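Local structure of putative aminopeptidase (Leishmania major, 5NTH) at residues A[302-306]-A[307-311]; A[316-319]-A[320-323]; A[387-390]-A[391-394]; A[492-495]-A[496-499]. The protein probably acts as a manganese-dependent M17 leucyl aminopeptidase, removing residues one at a time from the amino termini of peptides. All coordinates share one frame; numbering follows the deposited sequence.

Contact 1 of 4, residues A[302-306]-A[307-311]; sequences YDCGG and LALKP. With MN (manganese (II) ion), chain D; BB2 (actinonin), chain E.
The carboxylate of Asp-303 is the flat group here, and its side chain and that of Lys-310 cross at about a right angle. OD2 of Asp-303 binds a manganese at 1.9 Å and also lies 3.0 Å from Lys-310 NZ. The other oxygen is met from above the carboxylate plane: Gly-305 N donates to Asp-303 OD1 at 3.1 Å, 56° out of that plane, which closes an Asx turn. Asn-361 donates to the same OD1, so both ends of the group are fixed and its rotation is restrained. Bends late in the lysine chain, the last near 81°, bring NZ of Lys-310 to within 2.7 Å of actinonin O4, to which it donates. This hydroxamate oxygen also binds the manganese. The loop returns through a type II' turn from Gly-305 to Ala-308, with Gly-306 at positive phi, and is closed by a nearly straight bond from Lys-310 N to Cys-304 O (3.1 Å). Alongside, Cys-304 SG packs on Leu-309 CD1 at 3.7 Å. The loop thus runs from strand 302-303 to Pro-311, the N-cap of helix 312-315, whose Met-315 packs on Tyr-302, Cys-304 and Lys-310, while Leu-309 meets Leu-309 of a third subunit.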
loop_
_atom_site.group_PDB
_atom_site.type_symbol
_atom_site.label_atom_id
_atom_site.label_comp_id
_atom_site.label_asym_id
_atom_site.label_seq_id
_atom_site.Cartn_x
_atom_site.Cartn_y
_atom_site.Cartn_z
ATOM N N TYR A 302 -26.386 -4.084 -1.318
ATOM C CA TYR A 302 -24.996 -4.408 -1.196
ATOM C C TYR A 302 -24.155 -3.396 -1.935
ATOM O O TYR A 302 -24.468 -3.041 -3.078
ATOM C CB TYR A 302 -24.755 -5.795 -1.740
ATOM C CG TYR A 302 -23.421 -6.313 -1.353
ATOM C CD1 TYR A 302 -23.104 -6.535 -0.024
ATOM C CD2 TYR A 302 -22.460 -6.562 -2.305
ATOM C CE1 TYR A 302 -21.856 -7.018 0.345
ATOM C CE2 TYR A 302 -21.218 -7.047 -1.951
ATOM C CZ TYR A 302 -20.913 -7.259 -0.629
ATOM O OH TYR A 302 -19.680 -7.756 -0.291
ATOM N N ASP A 303 -23.095 -2.928 -1.276
ATOM C CA ASP A 303 -22.170 -1.970 -1.880
ATOM C C ASP A 303 -20.837 -2.626 -2.104
ATOM O O ASP A 303 -20.011 -2.687 -1.196
ATOM C CB ASP A 303 -21.993 -0.707 -1.014
ATOM C CG ASP A 303 -21.223 0.378 -1.740
ATOM O OD1 ASP A 303 -21.050 0.188 -2.964
ATOM O OD2 ASP A 303 -20.799 1.422 -1.138
ATOM N N CYS A 304 -20.595 -3.088 -3.323
ATOM C CA CYS A 304 -19.290 -3.689 -3.633
ATOM C C CYS A 304 -18.236 -2.616 -3.950
ATOM O O CYS A 304 -17.047 -2.883 -3.982
ATOM C CB CYS A 304 -19.426 -4.753 -4.737
ATOM S SG CYS A 304 -19.067 -4.226 -6.408
ATOM N N GLY A 305 -18.696 -1.392 -4.157
ATOM C CA GLY A 305 -17.823 -0.295 -4.511
ATOM C C GLY A 305 -17.949 0.145 -5.967
ATOM O O GLY A 305 -17.398 1.177 -6.357
ATOM N N GLY A 306 -18.701 -0.610 -6.762
ATOM C CA GLY A 306 -18.647 -0.474 -8.205
ATOM C C GLY A 306 -17.248 -0.778 -8.715
ATOM O O GLY A 306 -16.519 -1.594 -8.130
ATOM N N LEU A 307 -16.859 -0.084 -9.791
ATOM C CA LEU A 307 -15.523 -0.256 -10.413
ATOM C C LEU A 307 -14.399 0.279 -9.529
ATOM O O LEU A 307 -13.231 -0.078 -9.700
ATOM C CB LEU A 307 -15.483 0.452 -11.762
ATOM C CG LEU A 307 -16.311 -0.202 -12.872
ATOM C CD1 LEU A 307 -16.811 0.844 -13.849
ATOM C CD2 LEU A 307 -15.519 -1.288 -13.585
ATOM N N ALA A 308 -14.777 1.158 -8.602
ATOM C CA ALA A 308 -13.925 1.638 -7.538
ATOM C C ALA A 308 -14.168 0.640 -6.434
ATOM O O ALA A 308 -14.647 0.956 -5.318
ATOM C CB ALA A 308 -14.337 3.044 -7.142
ATOM N N LEU A 309 -13.837 -0.589 -6.805
ATOM C CA LEU A 309 -14.155 -1.760 -6.050
ATOM C C LEU A 309 -13.415 -1.625 -4.739
ATOM O O LEU A 309 -12.268 -1.225 -4.712
ATOM C CB LEU A 309 -13.750 -3.005 -6.819
ATOM C CG LEU A 309 -13.971 -4.382 -6.186
ATOM C CD1 LEU A 309 -15.435 -4.786 -6.090
ATOM C CD2 LEU A 309 -13.191 -5.410 -6.985
ATOM N N LYS A 310 -14.134 -1.876 -3.655
ATOM C CA LYS A 310 -13.593 -1.872 -2.319
ATOM C C LYS A 310 -12.698 -3.084 -2.114
ATOM O O LYS A 310 -12.951 -4.161 -2.695
ATOM C CB LYS A 310 -14.728 -1.984 -1.295
ATOM C CG LYS A 310 -15.655 -0.784 -1.150
ATOM C CD LYS A 310 -16.668 -1.099 -0.051
ATOM C CE LYS A 310 -17.056 0.114 0.762
ATOM N NZ LYS A 310 -18.068 0.872 0.002
ATOM N N PRO A 311 -11.677 -2.929 -1.247
ATOM C CA PRO A 311 -10.936 -4.090 -0.759
ATOM C C PRO A 311 -11.803 -4.980 0.129
ATOM O O PRO A 311 -12.847 -4.532 0.633
ATOM C CB PRO A 311 -9.780 -3.476 0.051
ATOM C CG PRO A 311 -9.726 -2.047 -0.335
ATOM C CD PRO A 311 -11.121 -1.669 -0.721
HETATM MN MN MN D . -20.120 3.218 -1.466
HETATM C C5 BB2 E . -18.225 5.009 1.996
HETATM C C3 BB2 E . -19.125 4.363 0.985
HETATM O O4 BB2 E . -18.664 3.468 0.334
HETATM N N1 BB2 E . -20.391 4.730 0.846
HETATM O O2 BB2 E . -21.209 4.060 -0.092
HETATM C C6 BB2 E . -17.082 5.716 1.278
HETATM C C12 BB2 E . -15.933 5.803 2.232
HETATM O O13 BB2 E . -15.897 6.735 2.987
HETATM C C7 BB2 E . -17.555 7.096 0.802
HETATM C C8 BB2 E . -16.467 7.942 0.149
HETATM C C9 BB2 E . -16.023 7.372 -1.191
HETATM C C10 BB2 E . -14.517 7.187 -1.243
HETATM C C11 BB2 E . -13.802 8.520 -1.379
HETATM N N14 BB2 E . -15.012 4.849 2.235
HETATM C C15 BB2 E . -13.898 4.876 3.177
HETATM C C16 BB2 E . -13.540 3.458 3.683
HETATM C C18 BB2 E . -12.048 3.225 3.966
HETATM C C17 BB2 E . -14.371 3.111 4.934
HETATM C C19 BB2 E . -12.772 5.690 2.585
HETATM O O20 BB2 E . -12.666 6.824 3.005
HETATM N N21 BB2 E . -11.926 5.210 1.645
HETATM C C22 BB2 E . -10.568 5.756 1.517
HETATM C C23 BB2 E . -12.106 4.147 0.644
HETATM C C24 BB2 E . -10.710 3.702 0.207
HETATM C C25 BB2 E . -9.724 4.647 0.866
HETATM C C26 BB2 E . -10.662 6.988 0.603
HETATM O O27 BB2 E . -11.387 8.060 1.224
#

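Contact 2 of 4, residues A[316-319]-A[320-323]; sequences TNMK and TDMG. With MN (manganese (II) ion), chain C.
Asn-317 and Thr-320 are joined by a backbone turn in which Thr-320 N donates to Asn-317 O at 3.0 Å; the next link, Asp-321 N to Met-318 O, is weak, and Gly-323 N to Thr-320 O repeats the same three-residue span, the bonding pattern of 3-10 turns. The Thr-320 hydroxyl adds a second donor to the first carbonyl. With chi1 at 70°, OG1 sits between its own backbone N and carbonyl carbon and gives a 2.6 Å bond to Asn-317 O, nearly along the C=O axis, whereas Thr-320 N comes to that oxygen from well above the carbonyl plane. The methyl branch, Thr-320 CG2, lies 3.7 Å from Asn-317 OD1. Asp-321 leaves the turn with OD2 bound to a manganese at 1.9 Å, an ion shared with Lys-298 and Glu-390; its OD1 is held by the hydroxyl of Thr-418, a second-shell support that should steady the carboxylate. Further on, the doubly bent Met-322 folds back so that SD is 3.6 Å from Lys-319 O. The loop joins helix 312-315 to Met-322, the N-cap of helix 323-341: Thr-320 and Met-322 press on helix 203-221, and Met-318 touches Tyr-302 at strand 302-303.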
loop_
_atom_site.group_PDB
_atom_site.type_symbol
_atom_site.label_atom_id
_atom_site.label_comp_id
_atom_site.label_asym_id
_atom_site.label_seq_id
_atom_site.Cartn_x
_atom_site.Cartn_y
_atom_site.Cartn_z
ATOM N N THR A 316 -16.771 -6.215 3.525
ATOM C CA THR A 316 -17.652 -6.967 4.384
ATOM C C THR A 316 -18.499 -6.011 5.213
ATOM O O THR A 316 -18.062 -4.934 5.514
ATOM C CB THR A 316 -16.906 -7.926 5.321
ATOM O OG1 THR A 316 -15.621 -7.416 5.592
ATOM C CG2 THR A 316 -16.754 -9.245 4.702
ATOM N N ASN A 317 -19.715 -6.422 5.541
ATOM C CA ASN A 317 -20.646 -5.604 6.281
ATOM C C ASN A 317 -21.409 -4.619 5.411
ATOM O O ASN A 317 -22.139 -3.841 5.900
ATOM C CB ASN A 317 -19.920 -4.909 7.419
ATOM C CG ASN A 317 -20.737 -4.817 8.688
ATOM O OD1 ASN A 317 -21.463 -5.714 9.046
ATOM N ND2 ASN A 317 -20.597 -3.720 9.374
ATOM N N MET A 318 -21.259 -4.699 4.105
ATOM C CA MET A 318 -21.989 -3.841 3.195
ATOM C C MET A 318 -23.346 -4.395 2.834
ATOM O O MET A 318 -24.039 -3.872 2.029
ATOM C CB MET A 318 -21.162 -3.584 1.963
ATOM C CG MET A 318 -19.904 -2.810 2.243
ATOM S SD MET A 318 -20.137 -1.123 2.706
ATOM C CE MET A 318 -20.021 -1.181 4.450
ATOM N N LYS A 319 -23.637 -5.522 3.440
ATOM C CA LYS A 319 -24.889 -6.008 3.921
ATOM C C LYS A 319 -25.713 -4.895 4.520
ATOM O O LYS A 319 -26.869 -4.801 4.307
ATOM C CB LYS A 319 -24.529 -6.936 5.048
ATOM C CG LYS A 319 -25.394 -8.115 5.326
ATOM C CD LYS A 319 -25.149 -8.483 6.761
ATOM C CE LYS A 319 -24.777 -9.928 6.961
ATOM N NZ LYS A 319 -24.669 -10.299 8.399
ATOM N N THR A 320 -25.074 -4.088 5.319
ATOM C CA THR A 320 -25.708 -3.096 6.138
ATOM C C THR A 320 -25.820 -1.764 5.475
ATOM O O THR A 320 -26.324 -0.823 6.068
ATOM C CB THR A 320 -24.928 -2.871 7.454
ATOM O OG1 THR A 320 -23.674 -2.216 7.208
ATOM C CG2 THR A 320 -24.719 -4.204 8.187
ATOM N N ASP A 321 -25.362 -1.670 4.238
ATOM C CA ASP A 321 -25.453 -0.426 3.539
ATOM C C ASP A 321 -26.909 -0.051 3.146
ATOM O O ASP A 321 -27.126 0.998 2.513
ATOM C CB ASP A 321 -24.518 -0.447 2.326
ATOM C CG ASP A 321 -23.800 0.902 2.099
ATOM O OD1 ASP A 321 -23.339 1.526 3.083
ATOM O OD2 ASP A 321 -23.678 1.321 0.924
ATOM N N MET A 322 -27.896 -0.888 3.510
ATOM C CA MET A 322 -29.317 -0.484 3.429
ATOM C C MET A 322 -29.940 -0.078 4.792
ATOM O O MET A 322 -31.164 0.020 4.929
ATOM C CB MET A 322 -30.169 -1.500 2.670
ATOM C CG MET A 322 -29.922 -2.958 2.980
ATOM S SD MET A 322 -30.073 -3.327 4.732
ATOM C CE MET A 322 -31.850 -3.405 4.937
ATOM N N GLY A 323 -29.076 0.245 5.753
ATOM C CA GLY A 323 -29.471 0.628 7.097
ATOM C C GLY A 323 -30.301 1.895 7.200
ATOM O O GLY A 323 -31.291 1.921 7.908
HETATM MN MN MN C . -22.596 2.759 0.354
#

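Contact 3 of 4, residues A[387-390]-A[391-394]; sequences TDAE and GRIV. With MN (manganese (II) ion), chain D; MN (manganese (II) ion), chain C; BB2 (actinonin), chain E; BCT (bicarbonate ion), chain B.
Ala-389 and Arg-392 meet across the start of a helix, the methyl CB of Ala-389 lying 3.5 Å from Arg-392 NE and oblique to the guanidinium plane. Bicarbonate occupies the guanidinium edge, roughly in its plane, and Arg-392 N points to it, although the bicarbonate is modelled too close to its neighbours and its place is doubtful. The Glu-390 side chain runs to the metals. Its CG lies between backbone N and carbonyl carbon (chi1 83°) and the chain then bends, which lets the carboxylate bridge the pair: OE1 of Glu-390 binds one manganese at 1.9 Å and its OE2 the other likewise. Asp-388 grips the first manganese twice, through its backbone O at 1.9 Å and its OD1 at 2.0 Å, while OD2 forms a salt bridge with Lys-310. At the opposite end of Glu-390 the backbone serves the helix, its O accepting from Val-394 N at 3.2 Å in an almost straight bond. Residues 387-393 lie within the cytosol aminopeptidase signature. Actinonin O2 joins both manganese ions, probably where M17 enzymes hold their bridging water, and an anion beside the arginine is consistent with the bicarbonate seen in relatives, where it is thought to assist catalysis.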
loop_
_atom_site.group_PDB
_atom_site.type_symbol
_atom_site.label_atom_id
_atom_site.label_comp_id
_atom_site.label_asym_id
_atom_site.label_seq_id
_atom_site.Cartn_x
_atom_site.Cartn_y
_atom_site.Cartn_z
ATOM N N THR A 387 -17.181 5.696 -8.119
ATOM C CA THR A 387 -18.444 4.967 -8.126
ATOM C C THR A 387 -18.809 4.406 -6.743
ATOM O O THR A 387 -19.930 3.948 -6.526
ATOM C CB THR A 387 -18.440 3.834 -9.138
ATOM O OG1 THR A 387 -17.470 2.869 -8.737
ATOM C CG2 THR A 387 -18.108 4.348 -10.520
ATOM N N ASP A 388 -17.883 4.439 -5.796
ATOM C CA ASP A 388 -18.207 4.023 -4.440
ATOM C C ASP A 388 -18.949 5.068 -3.584
ATOM O O ASP A 388 -19.432 4.727 -2.472
ATOM C CB ASP A 388 -16.958 3.548 -3.714
ATOM C CG ASP A 388 -17.281 2.743 -2.498
ATOM O OD1 ASP A 388 -18.491 2.421 -2.229
ATOM O OD2 ASP A 388 -16.318 2.472 -1.770
ATOM N N ALA A 389 -19.051 6.302 -4.087
ATOM C CA ALA A 389 -19.979 7.285 -3.546
ATOM C C ALA A 389 -21.288 7.215 -4.313
ATOM O O ALA A 389 -21.694 8.117 -5.014
ATOM C CB ALA A 389 -19.390 8.670 -3.570
ATOM N N GLU A 390 -21.942 6.091 -4.138
ATOM C CA GLU A 390 -23.204 5.766 -4.769
ATOM C C GLU A 390 -24.432 6.213 -3.943
ATOM O O GLU A 390 -25.533 6.315 -4.465
ATOM C CB GLU A 390 -23.227 4.246 -4.980
ATOM C CG GLU A 390 -23.660 3.383 -3.776
ATOM C CD GLU A 390 -22.756 3.430 -2.528
ATOM O OE1 GLU A 390 -21.542 3.750 -2.630
ATOM O OE2 GLU A 390 -23.255 3.112 -1.402
ATOM N N GLY A 391 -24.236 6.416 -2.641
ATOM C CA GLY A 391 -25.322 6.769 -1.722
ATOM C C GLY A 391 -25.897 8.133 -2.018
ATOM O O GLY A 391 -27.085 8.258 -2.263
ATOM N N ARG A 392 -25.037 9.149 -1.987
ATOM C CA ARG A 392 -25.285 10.478 -2.547
ATOM C C ARG A 392 -26.217 10.493 -3.750
ATOM O O ARG A 392 -27.126 11.309 -3.823
ATOM C CB ARG A 392 -23.964 10.999 -3.120
ATOM C CG ARG A 392 -23.020 11.619 -2.135
ATOM C CD ARG A 392 -21.613 11.606 -2.654
ATOM N NE ARG A 392 -20.816 11.149 -1.537
ATOM C CZ ARG A 392 -19.908 11.857 -0.864
ATOM N NH1 ARG A 392 -19.304 11.286 0.182
ATOM N NH2 ARG A 392 -19.558 13.109 -1.224
ATOM N N ILE A 393 -25.904 9.631 -4.723
ATOM C CA ILE A 393 -26.527 9.678 -6.012
ATOM C C ILE A 393 -27.930 9.169 -5.976
ATOM O O ILE A 393 -28.837 9.832 -6.432
ATOM C CB ILE A 393 -25.762 8.883 -7.049
ATOM C CG1 ILE A 393 -24.456 9.624 -7.391
ATOM C CG2 ILE A 393 -26.614 8.734 -8.297
ATOM C CD1 ILE A 393 -23.514 8.869 -8.302
ATOM N N VAL A 394 -28.113 7.964 -5.479
ATOM C CA VAL A 394 -29.452 7.385 -5.440
ATOM C C VAL A 394 -30.353 8.238 -4.555
ATOM O O VAL A 394 -31.535 8.364 -4.821
ATOM C CB VAL A 394 -29.456 5.943 -4.894
ATOM C CG1 VAL A 394 -28.472 5.042 -5.644
ATOM C CG2 VAL A 394 -29.157 5.931 -3.403
HETATM MN MN MN D . -20.120 3.218 -1.466
HETATM MN MN MN C . -22.596 2.759 0.354
HETATM C C5 BB2 E . -18.225 5.009 1.996
HETATM C C3 BB2 E . -19.125 4.363 0.985
HETATM O O4 BB2 E . -18.664 3.468 0.334
HETATM N N1 BB2 E . -20.391 4.730 0.846
HETATM O O2 BB2 E . -21.209 4.060 -0.092
HETATM C C6 BB2 E . -17.082 5.716 1.278
HETATM C C12 BB2 E . -15.933 5.803 2.232
HETATM O O13 BB2 E . -15.897 6.735 2.987
HETATM C C7 BB2 E . -17.555 7.096 0.802
HETATM C C8 BB2 E . -16.467 7.942 0.149
HETATM C C9 BB2 E . -16.023 7.372 -1.191
HETATM C C10 BB2 E . -14.517 7.187 -1.243
HETATM C C11 BB2 E . -13.802 8.520 -1.379
HETATM N N14 BB2 E . -15.012 4.849 2.235
HETATM C C15 BB2 E . -13.898 4.876 3.177
HETATM C C16 BB2 E . -13.540 3.458 3.683
HETATM C C18 BB2 E . -12.048 3.225 3.966
HETATM C C17 BB2 E . -14.371 3.111 4.934
HETATM C C19 BB2 E . -12.772 5.690 2.585
HETATM O O20 BB2 E . -12.666 6.824 3.005
HETATM N N21 BB2 E . -11.926 5.210 1.645
HETATM C C22 BB2 E . -10.568 5.756 1.517
HETATM C C23 BB2 E . -12.106 4.147 0.644
HETATM C C24 BB2 E . -10.710 3.702 0.207
HETATM C C25 BB2 E . -9.724 4.647 0.866
HETATM C C26 BB2 E . -10.662 6.988 0.603
HETATM O O27 BB2 E . -11.387 8.060 1.224
HETATM C C BCT B . -21.665 8.030 -0.626
HETATM O O1 BCT B . -22.739 7.747 -1.156
HETATM O O2 BCT B . -21.263 9.198 -0.493
HETATM O O3 BCT B . -20.914 7.027 -0.218
#

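Contact 4 of 4, residues A[492-495]-A[496-499]; sequences GGYF and VEQH
Gln-498 lies over the ring of Tyr-494, four residues before it. CG of Gln-498 sits above the tyrosine face, 4.2 Å from the centroid of Tyr-494 and 17° off the normal, a CH-pi contact; beyond it the amide lies stacked over the ring, the two planes 22° apart. A bend at chi2 of Gln-498 (-41°) folds the amide back over the face. The one aromatic pair across the two segments is Phe-495 with His-499: their centroids are 5.0 Å apart in an oblique pose, with NE2 of His-499 over one face of the Phe-495 ring. The imidazole is anchored at ND1 by Ser-378. Among backbone bonds, Glu-497 N donates to Gly-493 O at 2.8 Å, whereas Gln-498 N is shared between Tyr-494 O and Phe-495 O, each at 3.2 Å. The methyl CG2 of Val-496 rests 3.4 Å from the carbonyl oxygen Gly-492 O; its apolar packing is on Leu-395 and Val-399 of helix 391-404. The carboxylate of Glu-497 is held by Tyr-461 and Tyr-435. Contacts between residues four apart are characteristic of an alpha helix, here toward the C-terminal end of helix 488-497, which lies against helix 391-404 in the catalytic domain.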
loop_
_atom_site.group_PDB
_atom_site.type_symbol
_atom_site.label_atom_id
_atom_site.label_comp_id
_atom_site.label_asym_id
_atom_site.label_seq_id
_atom_site.Cartn_x
_atom_site.Cartn_y
_atom_site.Cartn_z
ATOM N N GLY A 492 -21.198 14.786 1.927
ATOM C CA GLY A 492 -22.180 13.800 1.545
ATOM C C GLY A 492 -23.574 14.348 1.647
ATOM O O GLY A 492 -24.390 14.138 0.767
ATOM N N GLY A 493 -23.853 15.067 2.719
ATOM C CA GLY A 493 -25.155 15.711 2.868
ATOM C C GLY A 493 -25.436 16.790 1.846
ATOM O O GLY A 493 -26.533 16.868 1.304
ATOM N N TYR A 494 -24.433 17.621 1.593
ATOM C CA TYR A 494 -24.515 18.715 0.608
ATOM C C TYR A 494 -24.834 18.216 -0.793
ATOM O O TYR A 494 -25.608 18.821 -1.517
ATOM C CB TYR A 494 -23.196 19.501 0.588
ATOM C CG TYR A 494 -23.081 20.491 -0.547
ATOM C CD1 TYR A 494 -23.646 21.767 -0.454
ATOM C CD2 TYR A 494 -22.408 20.143 -1.727
ATOM C CE1 TYR A 494 -23.551 22.662 -1.508
ATOM C CE2 TYR A 494 -22.303 21.023 -2.786
ATOM C CZ TYR A 494 -22.871 22.279 -2.674
ATOM O OH TYR A 494 -22.772 23.143 -3.733
ATOM N N PHE A 495 -24.244 17.101 -1.165
ATOM C CA PHE A 495 -24.529 16.544 -2.454
ATOM C C PHE A 495 -26.014 16.323 -2.530
ATOM O O PHE A 495 -26.635 16.798 -3.431
ATOM C CB PHE A 495 -23.803 15.229 -2.700
ATOM C CG PHE A 495 -24.081 14.669 -4.048
ATOM C CD1 PHE A 495 -25.220 13.901 -4.279
ATOM C CD2 PHE A 495 -23.256 14.977 -5.120
ATOM C CE1 PHE A 495 -25.507 13.404 -5.555
ATOM C CE2 PHE A 495 -23.535 14.480 -6.387
ATOM C CZ PHE A 495 -24.670 13.696 -6.604
ATOM N N VAL A 496 -26.578 15.629 -1.548
ATOM C CA VAL A 496 -28.014 15.297 -1.543
ATOM C C VAL A 496 -28.872 16.547 -1.449
ATOM O O VAL A 496 -29.911 16.656 -2.072
ATOM C CB VAL A 496 -28.411 14.391 -0.367
ATOM C CG1 VAL A 496 -29.823 13.868 -0.570
ATOM C CG2 VAL A 496 -27.468 13.201 -0.231
ATOM N N GLU A 497 -28.446 17.495 -0.649
ATOM C CA GLU A 497 -29.200 18.723 -0.545
ATOM C C GLU A 497 -29.451 19.395 -1.905
ATOM O O GLU A 497 -30.519 19.973 -2.127
ATOM C CB GLU A 497 -28.485 19.698 0.357
ATOM C CG GLU A 497 -29.357 20.838 0.820
ATOM C CD GLU A 497 -28.605 21.784 1.722
ATOM O OE1 GLU A 497 -27.360 21.689 1.767
ATOM O OE2 GLU A 497 -29.258 22.630 2.391
ATOM N N GLN A 498 -28.504 19.304 -2.832
ATOM C CA GLN A 498 -28.669 20.032 -4.080
ATOM C C GLN A 498 -29.792 19.512 -4.936
ATOM O O GLN A 498 -30.173 20.183 -5.869
ATOM C CB GLN A 498 -27.396 20.011 -4.907
ATOM C CG GLN A 498 -26.145 20.496 -4.214
ATOM C CD GLN A 498 -26.385 21.723 -3.357
ATOM O OE1 GLN A 498 -26.481 21.616 -2.130
ATOM N NE2 GLN A 498 -26.512 22.879 -3.983
ATOM N N HIS A 499 -30.329 18.332 -4.637
ATOM C CA HIS A 499 -31.335 17.709 -5.506
ATOM C C HIS A 499 -32.743 17.899 -4.980
ATOM O O HIS A 499 -33.690 17.349 -5.531
ATOM C CB HIS A 499 -30.939 16.247 -5.808
ATOM C CG HIS A 499 -29.605 16.168 -6.500
ATOM N ND1 HIS A 499 -29.445 16.460 -7.839
ATOM C CD2 HIS A 499 -28.353 15.992 -6.009
ATOM C CE1 HIS A 499 -28.160 16.416 -8.148
ATOM N NE2 HIS A 499 -27.475 16.138 -7.054
#

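In the fold
From the N terminus the four contacts follow in series, each a local turn in one continuous segment, and none nests within or crosses another. Contact 1 closes the loop between strand 302-303 and helix 312-315, and contact 2 the turn from that helix to helix 323-341; the two touch through Asp-303 and Asp-321, and through Tyr-302 with Met-318. Contact 3 enters helix 391-404 and meets both: it shares one manganese and actinonin with contact 1, the other manganese with contact 2; actinonin also touches Asp-321 of contact 2. Contact 4, on helix 488-497, reaches the site indirectly, with Phe-495 and Gly-492 packing on Arg-392, and its nearest atoms stay about 13 Å from contact 1.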